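Plasmin and fibronectin-binding protein A (Streptococcus pneumoniae, PDB 4MR0) acts as a fibronectin-dependent adhesin and invasin of the pneumococcal surface, binding human fibronectin, plasmin, plasminogen and serum albumin. Local coordinates at residues H169-L174 / D213-G218; D263-H268 / A289-M294; Q332-G337 / L367-D372; E484-S489 / V507-K512. One frame throughout, in Å; residues are numbered along the deposited sequence.

Contact 1 of 4, residues H169-L174 / D213-G218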
loop_
_atom_site.group_PDB
_atom_site.type_symbol
_atom_site.label_atom_id
_atom_site.label_comp_id
_atom_site.label_asym_id
_atom_site.label_seq_id
_atom_site.Cartn_x
_atom_site.Cartn_y
_atom_site.Cartn_z
ATOM N N HIS A 169 16.427 20.254 -0.941
ATOM C CA HIS A 169 16.065 21.479 -1.638
ATOM C C HIS A 169 16.174 21.417 -3.162
ATOM O O HIS A 169 16.517 22.410 -3.809
ATOM C CB HIS A 169 16.895 22.642 -1.083
ATOM C CG HIS A 169 16.780 22.800 0.402
ATOM N ND1 HIS A 169 15.591 23.112 1.026
ATOM C CD2 HIS A 169 17.690 22.630 1.391
ATOM C CE1 HIS A 169 15.773 23.125 2.336
ATOM N NE2 HIS A 169 17.037 22.834 2.583
ATOM N N THR A 170 15.890 20.250 -3.737
ATOM C CA THR A 170 15.918 20.109 -5.188
ATOM C C THR A 170 14.497 19.791 -5.631
ATOM O O THR A 170 13.762 19.094 -4.928
ATOM C CB THR A 170 16.879 18.990 -5.658
ATOM O OG1 THR A 170 16.469 17.732 -5.112
ATOM C CG2 THR A 170 18.304 19.294 -5.220
ATOM N N HIS A 171 14.107 20.309 -6.790
ATOM C CA HIS A 171 12.758 20.098 -7.300
ATOM C C HIS A 171 12.790 19.749 -8.781
ATOM O O HIS A 171 13.082 20.596 -9.625
ATOM C CB HIS A 171 11.926 21.359 -7.057
ATOM C CG HIS A 171 12.062 21.892 -5.666
ATOM N ND1 HIS A 171 13.002 22.843 -5.324
ATOM C CD2 HIS A 171 11.455 21.530 -4.511
ATOM C CE1 HIS A 171 12.970 23.039 -4.016
ATOM N NE2 HIS A 171 12.040 22.255 -3.501
ATOM N N LEU A 172 12.494 18.487 -9.081
ATOM C CA LEU A 172 12.505 17.996 -10.448
ATOM C C LEU A 172 11.127 18.060 -11.086
ATOM O O LEU A 172 10.123 17.683 -10.478
ATOM C CB LEU A 172 13.028 16.554 -10.488
ATOM C CG LEU A 172 14.541 16.339 -10.350
ATOM C CD1 LEU A 172 15.049 17.032 -9.095
ATOM C CD2 LEU A 172 14.853 14.846 -10.306
ATOM N N GLU A 173 11.098 18.558 -12.318
ATOM C CA GLU A 173 9.868 18.670 -13.090
ATOM C C GLU A 173 10.157 18.019 -14.436
ATOM O O GLU A 173 11.125 18.383 -15.112
ATOM C CB GLU A 173 9.502 20.139 -13.306
ATOM C CG GLU A 173 8.143 20.345 -13.961
ATOM C CD GLU A 173 7.926 21.775 -14.441
ATOM O OE1 GLU A 173 8.619 22.688 -13.942
ATOM O OE2 GLU A 173 7.054 21.984 -15.316
ATOM N N LEU A 174 9.337 17.047 -14.818
ATOM C CA LEU A 174 9.538 16.368 -16.086
ATOM C C LEU A 174 8.395 16.627 -17.039
ATOM O O LEU A 174 7.235 16.685 -16.635
ATOM C CB LEU A 174 9.684 14.855 -15.885
ATOM C CG LEU A 174 10.860 14.410 -15.005
ATOM C CD1 LEU A 174 10.479 14.533 -13.528
ATOM C CD2 LEU A 174 11.227 12.967 -15.345
ATOM N N ASP A 213 12.796 18.780 1.866
ATOM C CA ASP A 213 12.348 19.688 0.822
ATOM C C ASP A 213 12.739 19.190 -0.566
ATOM O O ASP A 213 13.523 19.825 -1.277
ATOM C CB ASP A 213 12.933 21.077 1.094
ATOM C CG ASP A 213 12.386 22.132 0.163
ATOM O OD1 ASP A 213 11.194 22.033 -0.221
ATOM O OD2 ASP A 213 13.148 23.064 -0.170
ATOM N N ILE A 214 12.192 18.038 -0.935
ATOM C CA ILE A 214 12.467 17.436 -2.233
ATOM C C ILE A 214 11.139 17.223 -2.951
ATOM O O ILE A 214 10.181 16.735 -2.353
ATOM C CB ILE A 214 13.161 16.059 -2.072
ATOM C CG1 ILE A 214 14.497 16.231 -1.345
ATOM C CG2 ILE A 214 13.390 15.423 -3.434
ATOM C CD1 ILE A 214 15.129 14.926 -0.902
ATOM N N SER A 215 11.068 17.600 -4.225
ATOM C CA SER A 215 9.841 17.397 -4.978
ATOM C C SER A 215 10.172 16.806 -6.342
ATOM O O SER A 215 11.242 17.059 -6.904
ATOM C CB SER A 215 9.056 18.710 -5.133
ATOM O OG SER A 215 9.775 19.680 -5.873
ATOM N N TYR A 216 9.257 15.982 -6.840
ATOM C CA TYR A 216 9.398 15.321 -8.130
ATOM C C TYR A 216 8.019 15.348 -8.789
ATOM O O TYR A 216 7.053 14.852 -8.216
ATOM C CB TYR A 216 9.864 13.881 -7.913
ATOM C CG TYR A 216 10.216 13.127 -9.173
ATOM C CD1 TYR A 216 9.221 12.643 -10.022
ATOM C CD2 TYR A 216 11.549 12.890 -9.515
ATOM C CE1 TYR A 216 9.543 11.936 -11.181
ATOM C CE2 TYR A 216 11.880 12.188 -10.672
ATOM C CZ TYR A 216 10.875 11.715 -11.497
ATOM O OH TYR A 216 11.195 11.026 -12.644
ATOM N N SER A 217 7.921 15.917 -9.989
ATOM C CA SER A 217 6.624 16.006 -10.647
ATOM C C SER A 217 6.670 15.774 -12.151
ATOM O O SER A 217 7.583 16.241 -12.830
ATOM C CB SER A 217 6.010 17.392 -10.407
ATOM O OG SER A 217 6.311 17.880 -9.111
ATOM N N GLY A 218 5.667 15.067 -12.658
ATOM C CA GLY A 218 5.562 14.830 -14.088
ATOM C C GLY A 218 6.290 13.660 -14.713
ATOM O O GLY A 218 7.142 13.013 -14.092
HETATM O O HOH W 1 9.010 19.165 -8.454
#
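L174 of strand 170-174 reaches over the ring of Y216 on strand 213-217. Its CB lies beside the backbone of G218, 3.6 Å from G218 O. CG carries the two methyls toward the tyrosine. CD1 sits over one face of the ring, 3.8 Å from the centroid, in a CH-pi contact offset toward the rim. CD2 goes further out and meets the hydroxyl, 3.3 Å from Y216 OH. L172 CD2 approaches the same ring obliquely, near CD2 of Y216. F246 and F194 add edge-to-face contacts to it.

The two strands run parallel, as neighbouring coils do in a right-handed beta-helix of the pectate lyase-like kind. Backbone bonds alternate across them: S215 N to T170 O, L172 N to S215 O, S217 N to L172 O, L174 N to S217 O. The face bearing H171, S215 and S217 is polar. A water donates to L172 O and bonds to both serine hydroxyls. D213 CG is anti to its backbone N (chi1 -173°). Its two oxygens meet two histidines. H169 ND1 donates to the anti lone pair of D213 OD2 at 2.7 Å, in the imidazole plane. H171 NE2 makes a weak, straight bond of 3.4 Å to D213 OD1.

Contact 2 of 4, residues D263-H268 / A289-M294; sequences DSYQGH and ALPKTM
A289 pairs with Y265 in a single parallel bridge, gripped by two backbone bonds. A289 N donates to S264 O at 2.7 Å, and A289 O accepts from Q266 N at 2.8 Å. The methyl CB of A289 lies at the edge of the Y265 ring, 4.3 Å from CD1 of Y265. L290 follows with its CB turned away, yet CD2 comes back to within 4.3 Å of Q266 CB.

P291 is the residue that the two side chains of the other segment share. Its CD lies 4.0 Å from CE1 of Y265, and its CG lies 3.8 Å from OH of Y265. Y265 CG is anti to its backbone N (chi1 177°). The Q266 side chain crosses P291 at about a right angle, with NE2 3.2 Å from P291 CD. Beyond CG the glutamine chain is extended, and its CG lies over the centre of the Y265 ring.

P291 to M294 form a type I turn, closed by M294 N to P291 O. M294 is poorly ordered, and its very short approach to the glutamine amide is doubtful.

A manganese ion lies about 5 Å from the A289 side chain. Segment 263-268 belongs to the first PbH1 repeat of the beta-helix. The Y265-A289 bridge lies at the ends of the paired strands 260-265 and 278-289; residues 290-294 then lead to helix 296-299.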
loop_
_atom_site.group_PDB
_atom_site.type_symbol
_atom_site.label_atom_id
_atom_site.label_comp_id
_atom_site.label_asym_id
_atom_site.label_seq_id
_atom_site.Cartn_x
_atom_site.Cartn_y
_atom_site.Cartn_z
ATOM N N ASP A 263 5.584 -0.974 -14.826
ATOM C CA ASP A 263 6.238 -2.272 -14.748
ATOM C C ASP A 263 7.338 -2.536 -13.736
ATOM O O ASP A 263 8.507 -2.701 -14.089
ATOM C CB ASP A 263 6.751 -2.618 -16.148
ATOM C CG ASP A 263 5.687 -2.422 -17.209
ATOM O OD1 ASP A 263 4.588 -2.990 -17.042
ATOM O OD2 ASP A 263 5.940 -1.699 -18.199
ATOM N N SER A 264 6.948 -2.605 -12.473
ATOM C CA SER A 264 7.883 -2.903 -11.407
ATOM C C SER A 264 8.182 -4.399 -11.505
ATOM O O SER A 264 7.277 -5.195 -11.745
ATOM C CB SER A 264 7.224 -2.593 -10.060
ATOM O OG SER A 264 7.983 -3.121 -8.992
ATOM N N TYR A 265 9.444 -4.790 -11.351
ATOM C CA TYR A 265 9.780 -6.214 -11.384
ATOM C C TYR A 265 9.660 -6.704 -9.948
ATOM O O TYR A 265 10.570 -6.488 -9.139
ATOM C CB TYR A 265 11.209 -6.441 -11.886
ATOM C CG TYR A 265 11.625 -7.903 -11.880
ATOM C CD1 TYR A 265 10.899 -8.855 -12.601
ATOM C CD2 TYR A 265 12.744 -8.333 -11.163
ATOM C CE1 TYR A 265 11.275 -10.198 -12.611
ATOM C CE2 TYR A 265 13.132 -9.675 -11.167
ATOM C CZ TYR A 265 12.390 -10.599 -11.894
ATOM O OH TYR A 265 12.756 -11.925 -11.906
ATOM N N GLN A 266 8.536 -7.355 -9.647
ATOM C CA GLN A 266 8.237 -7.874 -8.314
ATOM C C GLN A 266 8.843 -7.010 -7.214
ATOM O O GLN A 266 9.554 -7.504 -6.341
ATOM C CB GLN A 266 8.720 -9.325 -8.176
ATOM C CG GLN A 266 10.214 -9.550 -8.384
ATOM C CD GLN A 266 10.591 -11.019 -8.295
ATOM O OE1 GLN A 266 11.762 -11.384 -8.388
ATOM N NE2 GLN A 266 9.593 -11.869 -8.112
ATOM N N GLY A 267 8.555 -5.713 -7.253
ATOM C CA GLY A 267 9.118 -4.830 -6.251
ATOM C C GLY A 267 8.223 -3.696 -5.794
ATOM O O GLY A 267 7.028 -3.653 -6.102
ATOM N N HIS A 268 8.824 -2.777 -5.042
ATOM C CA HIS A 268 8.135 -1.609 -4.512
ATOM C C HIS A 268 8.418 -0.421 -5.416
ATOM O O HIS A 268 9.576 -0.069 -5.618
ATOM C CB HIS A 268 8.663 -1.264 -3.117
ATOM C CG HIS A 268 8.656 -2.412 -2.160
ATOM N ND1 HIS A 268 7.495 -2.990 -1.697
ATOM C CD2 HIS A 268 9.674 -3.063 -1.548
ATOM C CE1 HIS A 268 7.798 -3.943 -0.834
ATOM N NE2 HIS A 268 9.113 -4.007 -0.725
ATOM N N ALA A 289 5.386 -6.965 -12.574
ATOM C CA ALA A 289 5.739 -8.245 -13.169
ATOM C C ALA A 289 6.037 -9.280 -12.094
ATOM O O ALA A 289 6.794 -9.017 -11.158
ATOM C CB ALA A 289 6.936 -8.072 -14.093
ATOM N N LEU A 290 5.432 -10.458 -12.235
ATOM C CA LEU A 290 5.614 -11.546 -11.285
ATOM C C LEU A 290 6.094 -12.797 -12.028
ATOM O O LEU A 290 5.340 -13.408 -12.785
ATOM C CB LEU A 290 4.290 -11.832 -10.567
ATOM C CG LEU A 290 3.600 -10.638 -9.889
ATOM C CD1 LEU A 290 2.263 -11.078 -9.314
ATOM C CD2 LEU A 290 4.493 -10.064 -8.792
ATOM N N PRO A 291 7.363 -13.188 -11.822
ATOM C CA PRO A 291 7.958 -14.364 -12.472
ATOM C C PRO A 291 7.433 -15.724 -11.999
ATOM O O PRO A 291 6.984 -15.871 -10.862
ATOM C CB PRO A 291 9.447 -14.187 -12.191
ATOM C CG PRO A 291 9.447 -13.523 -10.850
ATOM C CD PRO A 291 8.362 -12.483 -10.999
ATOM N N LYS A 292 7.500 -16.711 -12.895
ATOM C CA LYS A 292 7.055 -18.085 -12.631
ATOM C C LYS A 292 7.459 -18.601 -11.253
ATOM O O LYS A 292 6.630 -19.055 -10.463
ATOM C CB LYS A 292 7.664 -19.058 -13.650
ATOM C CG LYS A 292 7.069 -19.103 -15.046
ATOM C CD LYS A 292 7.802 -20.192 -15.844
ATOM C CE LYS A 292 7.252 -20.383 -17.251
ATOM N NZ LYS A 292 5.847 -20.882 -17.257
ATOM N N THR A 293 8.760 -18.541 -11.005
ATOM C CA THR A 293 9.394 -19.029 -9.784
ATOM C C THR A 293 8.987 -18.502 -8.403
ATOM O O THR A 293 9.296 -19.134 -7.392
ATOM C CB THR A 293 10.923 -18.866 -9.908
ATOM O OG1 THR A 293 11.550 -19.220 -8.668
ATOM C CG2 THR A 293 11.274 -17.429 -10.267
ATOM N N MET A 294 8.298 -17.369 -8.339
ATOM C CA MET A 294 7.934 -16.806 -7.040
ATOM C C MET A 294 6.884 -17.530 -6.204
ATOM O O MET A 294 5.881 -18.030 -6.719
ATOM C CB MET A 294 7.532 -15.341 -7.199
ATOM C CG MET A 294 8.702 -14.435 -7.522
ATOM S SD MET A 294 10.054 -14.595 -6.324
ATOM C CE MET A 294 11.174 -15.706 -7.211
#

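Contact 3 of 4, residues Q332-G337 / L367-D372; sequences QNSYFG and LNNHFD
Two PbH1 repeats of the parallel beta-helix meet here, the second through Q332-G337 and the third through L367-D372. Strands 335-337 and 370-372 run parallel. H370 N binds S334 O, F336 N binds H370 O, and D372 N binds F336 O. Ahead of residues 335 and 370, just past the Q332-L367 bridge, N333 N donates to L367 O.

On one face F336 and F371 run alongside each other from neighbouring coils. Their planes are 35° apart, and F371 CE1 sits 3.7 Å above the F336 ring, toward its rim. F285 stacks on F336 and F394 meets F371, so the aromatic row continues through the neighbouring coils.

The other face carries Y335, H370 and Q332. Y335 turns its edge to the face of the H370 imidazole, with planes at 85° and Y335 CD2 3.6 Å from H370 ND1. H370 NE2 is bonded to D395. N333 and N368 hold their amides nearly coplanar, and one water donates to OD1 of each.

D372 CG is anti to its backbone N, and its OD2 meets the tyrosine hydroxyl. Y335 OH donates to D372 OD2 at 2.6 Å, on the anti side and 25° out of the carboxylate plane.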
loop_
_atom_site.group_PDB
_atom_site.type_symbol
_atom_site.label_atom_id
_atom_site.label_comp_id
_atom_site.label_asym_id
_atom_site.label_seq_id
_atom_site.Cartn_x
_atom_site.Cartn_y
_atom_site.Cartn_z
ATOM N N GLN A 332 -2.780 10.021 -2.254
ATOM C CA GLN A 332 -4.111 10.469 -2.653
ATOM C C GLN A 332 -4.296 10.697 -4.140
ATOM O O GLN A 332 -3.336 10.926 -4.864
ATOM C CB GLN A 332 -4.445 11.774 -1.931
ATOM C CG GLN A 332 -3.447 12.889 -2.224
ATOM C CD GLN A 332 -3.859 14.218 -1.630
ATOM O OE1 GLN A 332 -4.384 14.280 -0.517
ATOM N NE2 GLN A 332 -3.616 15.297 -2.369
ATOM N N ASN A 333 -5.553 10.637 -4.571
ATOM C CA ASN A 333 -5.937 10.880 -5.961
ATOM C C ASN A 333 -5.117 10.120 -6.989
ATOM O O ASN A 333 -4.907 10.600 -8.107
ATOM C CB ASN A 333 -5.851 12.380 -6.257
ATOM C CG ASN A 333 -6.487 13.225 -5.165
ATOM O OD1 ASN A 333 -7.571 12.909 -4.677
ATOM N ND2 ASN A 333 -5.814 14.308 -4.779
ATOM N N SER A 334 -4.674 8.921 -6.628
ATOM C CA SER A 334 -3.862 8.139 -7.539
ATOM C C SER A 334 -4.540 6.869 -8.008
ATOM O O SER A 334 -5.460 6.364 -7.370
ATOM C CB SER A 334 -2.517 7.819 -6.881
ATOM O OG SER A 334 -1.816 9.020 -6.604
ATOM N N TYR A 335 -4.071 6.357 -9.138
ATOM C CA TYR A 335 -4.635 5.157 -9.728
ATOM C C TYR A 335 -3.661 3.984 -9.679
ATOM O O TYR A 335 -2.464 4.140 -9.921
ATOM C CB TYR A 335 -5.054 5.462 -11.174
ATOM C CG TYR A 335 -5.502 4.261 -11.965
ATOM C CD1 TYR A 335 -4.570 3.386 -12.525
ATOM C CD2 TYR A 335 -6.859 3.990 -12.151
ATOM C CE1 TYR A 335 -4.975 2.272 -13.247
ATOM C CE2 TYR A 335 -7.277 2.875 -12.874
ATOM C CZ TYR A 335 -6.329 2.020 -13.417
ATOM O OH TYR A 335 -6.724 0.904 -14.113
ATOM N N PHE A 336 -4.190 2.806 -9.361
ATOM C CA PHE A 336 -3.384 1.600 -9.276
ATOM C C PHE A 336 -4.010 0.496 -10.117
ATOM O O PHE A 336 -5.177 0.144 -9.920
ATOM C CB PHE A 336 -3.269 1.149 -7.817
ATOM C CG PHE A 336 -2.693 2.197 -6.907
ATOM C CD1 PHE A 336 -3.449 3.311 -6.535
ATOM C CD2 PHE A 336 -1.387 2.083 -6.434
ATOM C CE1 PHE A 336 -2.910 4.293 -5.706
ATOM C CE2 PHE A 336 -0.837 3.064 -5.602
ATOM C CZ PHE A 336 -1.600 4.169 -5.239
ATOM N N GLY A 337 -3.232 -0.044 -11.052
ATOM C CA GLY A 337 -3.739 -1.097 -11.914
ATOM C C GLY A 337 -2.642 -1.845 -12.648
ATOM O O GLY A 337 -1.545 -2.054 -12.121
ATOM N N LEU A 367 -6.251 8.611 0.610
ATOM C CA LEU A 367 -7.440 9.304 0.142
ATOM C C LEU A 367 -7.777 9.348 -1.342
ATOM O O LEU A 367 -6.922 9.575 -2.191
ATOM C CB LEU A 367 -7.363 10.747 0.629
ATOM C CG LEU A 367 -6.833 10.964 2.052
ATOM C CD1 LEU A 367 -6.559 12.450 2.260
ATOM C CD2 LEU A 367 -7.846 10.454 3.078
ATOM N N ASN A 368 -9.054 9.154 -1.626
ATOM C CA ASN A 368 -9.558 9.253 -2.981
ATOM C C ASN A 368 -8.713 8.583 -4.069
ATOM O O ASN A 368 -8.474 9.187 -5.119
ATOM C CB ASN A 368 -9.728 10.740 -3.302
ATOM C CG ASN A 368 -10.568 11.465 -2.265
ATOM O OD1 ASN A 368 -10.370 12.658 -2.002
ATOM N ND2 ASN A 368 -11.522 10.752 -1.677
ATOM N N ASN A 369 -8.251 7.357 -3.821
ATOM C CA ASN A 369 -7.466 6.625 -4.819
ATOM C C ASN A 369 -8.360 5.593 -5.494
ATOM O O ASN A 369 -9.422 5.247 -4.971
ATOM C CB ASN A 369 -6.295 5.872 -4.173
ATOM C CG ASN A 369 -5.353 6.785 -3.425
ATOM O OD1 ASN A 369 -5.362 6.840 -2.185
ATOM N ND2 ASN A 369 -4.539 7.517 -4.169
ATOM N N HIS A 370 -7.924 5.096 -6.649
ATOM C CA HIS A 370 -8.667 4.063 -7.367
ATOM C C HIS A 370 -7.783 2.813 -7.429
ATOM O O HIS A 370 -6.765 2.795 -8.119
ATOM C CB HIS A 370 -9.010 4.522 -8.790
ATOM C CG HIS A 370 -9.824 3.530 -9.566
ATOM N ND1 HIS A 370 -10.259 3.769 -10.852
ATOM C CD2 HIS A 370 -10.288 2.301 -9.234
ATOM C CE1 HIS A 370 -10.957 2.730 -11.280
ATOM N NE2 HIS A 370 -10.989 1.826 -10.317
ATOM N N PHE A 371 -8.164 1.778 -6.690
ATOM C CA PHE A 371 -7.410 0.528 -6.666
ATOM C C PHE A 371 -8.137 -0.400 -7.632
ATOM O O PHE A 371 -9.096 -1.082 -7.262
ATOM C CB PHE A 371 -7.412 -0.038 -5.254
ATOM C CG PHE A 371 -6.794 0.880 -4.237
ATOM C CD1 PHE A 371 -5.427 1.146 -4.261
ATOM C CD2 PHE A 371 -7.578 1.486 -3.263
ATOM C CE1 PHE A 371 -4.846 2.011 -3.318
ATOM C CE2 PHE A 371 -7.009 2.351 -2.317
ATOM C CZ PHE A 371 -5.643 2.612 -2.347
ATOM N N ASP A 372 -7.653 -0.417 -8.871
ATOM C CA ASP A 372 -8.268 -1.169 -9.955
ATOM C C ASP A 372 -7.869 -2.630 -10.147
ATOM O O ASP A 372 -6.955 -2.946 -10.915
ATOM C CB ASP A 372 -8.037 -0.405 -11.259
ATOM C CG ASP A 372 -9.056 -0.744 -12.331
ATOM O OD1 ASP A 372 -9.876 -1.658 -12.117
ATOM O OD2 ASP A 372 -9.027 -0.090 -13.392
HETATM O O HOH W 2 -8.067 13.802 -1.774
#

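Contact 4 of 4, residues E484-S489 / V507-K512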
loop_
_atom_site.group_PDB
_atom_site.type_symbol
_atom_site.label_atom_id
_atom_site.label_comp_id
_atom_site.label_asym_id
_atom_site.label_seq_id
_atom_site.Cartn_x
_atom_site.Cartn_y
_atom_site.Cartn_z
ATOM N N GLU A 484 -15.158 -8.313 7.866
ATOM C CA GLU A 484 -14.723 -9.140 8.979
ATOM C C GLU A 484 -13.932 -8.343 10.007
ATOM O O GLU A 484 -12.976 -7.642 9.672
ATOM C CB GLU A 484 -13.858 -10.306 8.486
ATOM C CG GLU A 484 -12.993 -10.912 9.589
ATOM C CD GLU A 484 -12.090 -12.027 9.100
ATOM O OE1 GLU A 484 -11.475 -11.874 8.020
ATOM O OE2 GLU A 484 -11.984 -13.052 9.807
ATOM N N LEU A 485 -14.340 -8.472 11.262
ATOM C CA LEU A 485 -13.683 -7.802 12.373
ATOM C C LEU A 485 -13.358 -8.905 13.362
ATOM O O LEU A 485 -14.250 -9.461 14.012
ATOM C CB LEU A 485 -14.623 -6.759 12.974
ATOM C CG LEU A 485 -14.860 -5.677 11.917
ATOM C CD1 LEU A 485 -16.269 -5.152 11.977
ATOM C CD2 LEU A 485 -13.826 -4.572 12.104
ATOM N N LEU A 486 -12.071 -9.219 13.461
ATOM C CA LEU A 486 -11.598 -10.293 14.318
ATOM C C LEU A 486 -10.687 -9.846 15.454
ATOM O O LEU A 486 -9.636 -9.245 15.233
ATOM C CB LEU A 486 -10.877 -11.334 13.454
ATOM C CG LEU A 486 -10.227 -12.535 14.147
ATOM C CD1 LEU A 486 -11.289 -13.391 14.840
ATOM C CD2 LEU A 486 -9.476 -13.357 13.106
ATOM N N ARG A 487 -11.116 -10.162 16.674
ATOM C CA ARG A 487 -10.394 -9.855 17.897
ATOM C C ARG A 487 -9.988 -8.411 18.146
ATOM O O ARG A 487 -8.841 -8.135 18.516
ATOM C CB ARG A 487 -9.162 -10.754 18.024
ATOM C CG ARG A 487 -9.505 -12.225 18.059
ATOM C CD ARG A 487 -8.342 -13.076 18.540
ATOM N NE ARG A 487 -8.632 -14.485 18.303
ATOM C CZ ARG A 487 -8.494 -15.083 17.126
ATOM N NH1 ARG A 487 -8.054 -14.401 16.080
ATOM N NH2 ARG A 487 -8.826 -16.357 16.986
ATOM N N VAL A 488 -10.926 -7.490 17.952
ATOM C CA VAL A 488 -10.665 -6.083 18.226
ATOM C C VAL A 488 -10.881 -5.974 19.738
ATOM O O VAL A 488 -11.941 -6.342 20.256
ATOM C CB VAL A 488 -11.650 -5.166 17.462
ATOM C CG1 VAL A 488 -11.394 -3.708 17.817
ATOM C CG2 VAL A 488 -11.486 -5.374 15.962
ATOM N N SER A 489 -9.869 -5.476 20.437
ATOM C CA SER A 489 -9.892 -5.368 21.892
ATOM C C SER A 489 -10.738 -4.274 22.522
ATOM O O SER A 489 -11.131 -4.390 23.683
ATOM C CB SER A 489 -8.462 -5.214 22.420
ATOM O OG SER A 489 -7.656 -6.316 22.052
ATOM N N VAL A 507 -19.263 -9.595 10.098
ATOM C CA VAL A 507 -18.939 -10.622 11.070
ATOM C C VAL A 507 -18.011 -10.017 12.109
ATOM O O VAL A 507 -16.942 -9.508 11.774
ATOM C CB VAL A 507 -18.220 -11.838 10.430
ATOM C CG1 VAL A 507 -17.797 -12.813 11.526
ATOM C CG2 VAL A 507 -19.136 -12.532 9.430
ATOM N N ILE A 508 -18.442 -10.045 13.366
ATOM C CA ILE A 508 -17.640 -9.530 14.466
ATOM C C ILE A 508 -17.383 -10.744 15.345
ATOM O O ILE A 508 -18.306 -11.297 15.951
ATOM C CB ILE A 508 -18.390 -8.434 15.242
ATOM C CG1 ILE A 508 -18.553 -7.208 14.341
ATOM C CG2 ILE A 508 -17.625 -8.063 16.508
ATOM C CD1 ILE A 508 -19.323 -6.071 14.987
ATOM N N GLU A 509 -16.121 -11.155 15.400
ATOM C CA GLU A 509 -15.733 -12.343 16.139
ATOM C C GLU A 509 -14.672 -12.138 17.205
ATOM O O GLU A 509 -13.610 -11.583 16.936
ATOM C CB GLU A 509 -15.244 -13.394 15.139
ATOM C CG GLU A 509 -14.792 -14.703 15.752
ATOM C CD GLU A 509 -14.318 -15.695 14.698
ATOM O OE1 GLU A 509 -14.627 -15.492 13.500
ATOM O OE2 GLU A 509 -13.648 -16.681 15.074
ATOM N N ASP A 510 -14.968 -12.603 18.415
ATOM C CA ASP A 510 -14.030 -12.519 19.535
ATOM C C ASP A 510 -13.562 -11.126 19.925
ATOM O O ASP A 510 -12.474 -10.972 20.479
ATOM C CB ASP A 510 -12.802 -13.382 19.241
ATOM C CG ASP A 510 -13.062 -14.853 19.456
ATOM O OD1 ASP A 510 -13.166 -15.266 20.631
ATOM O OD2 ASP A 510 -13.171 -15.595 18.452
ATOM N N SER A 511 -14.376 -10.115 19.652
ATOM C CA SER A 511 -14.004 -8.751 20.002
ATOM C C SER A 511 -14.438 -8.434 21.429
ATOM O O SER A 511 -15.444 -8.955 21.912
ATOM C CB SER A 511 -14.623 -7.771 19.007
ATOM O OG SER A 511 -14.125 -8.028 17.700
ATOM N N LYS A 512 -13.668 -7.588 22.103
ATOM C CA LYS A 512 -13.953 -7.226 23.488
ATOM C C LYS A 512 -14.072 -5.715 23.666
ATOM O O LYS A 512 -13.921 -4.949 22.714
ATOM C CB LYS A 512 -12.842 -7.776 24.396
ATOM C CG LYS A 512 -12.724 -9.302 24.346
ATOM C CD LYS A 512 -11.291 -9.811 24.539
ATOM C CE LYS A 512 -10.869 -9.871 26.006
ATOM N NZ LYS A 512 -9.542 -10.546 26.149
#
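L485 and I508 pack flank to flank on the buried face of two parallel strands, 484-486 and 507-509. In both, the branch leaving CB is anti to the carbonyl carbon (chi1 -65° for L485 CG). The two side chains share one direction, and L485 CD1 touches I508 CG1 at 3.9 Å. L492 of strand 490-500 touches both, and V494 touches L485.

On the other face, L486 and E509 also run alongside each other. CG is anti to the backbone N in both. L486 CD1 lies against E509, 3.8 Å from E509 CD and 3.9 Å from E509 CG. The same methyl sits over one face of the R487 guanidinium, toward its rim, 3.6 Å above the plane. R487 is extended from CG to NE and lies beside D510, with R487 CG 3.7 Å from D510 CB. The guanidinium and carboxylate planes are only 13° apart, but their charged atoms do not touch. R487 NH1 binds K452 O, and D510 OD1 binds S535. E484 OE1 forms salt bridges with R449 and K446.

Backbone bonds hold the strands: L485 N to V507 O, E509 N to L485 O, and R487 N to E509 O. The last is almost straight, at 178°. After it the chains turn. S511 OG accepts from V488 N at 3.3 Å, and K512 N donates to V488 O at 2.8 Å. Equivalent residues stacked in register on successive coils are typical of a parallel beta-helix, here in its last PbH1 repeats.

Near the N terminus, contact 1 closes a loop of 38 residues by joining strands 170-174 and 211-217. Contact 2 follows, joining the end of strand 260-265 to the end of strand 278-289 and the loop after it. Contact 3 ties strand 329-337 to 364-372, and contact 4 ties 483-486 to 506-509. The four loops come in series; none encloses or crosses another. Each links one coil of the beta-helix to a later one, so together they mark its course. Contacts 2 and 3 come nearest, with closest atoms about 8 Å apart. Contacts 1 and 4 lie on opposite sides of the chain's centre, their centres about 44 Å apart.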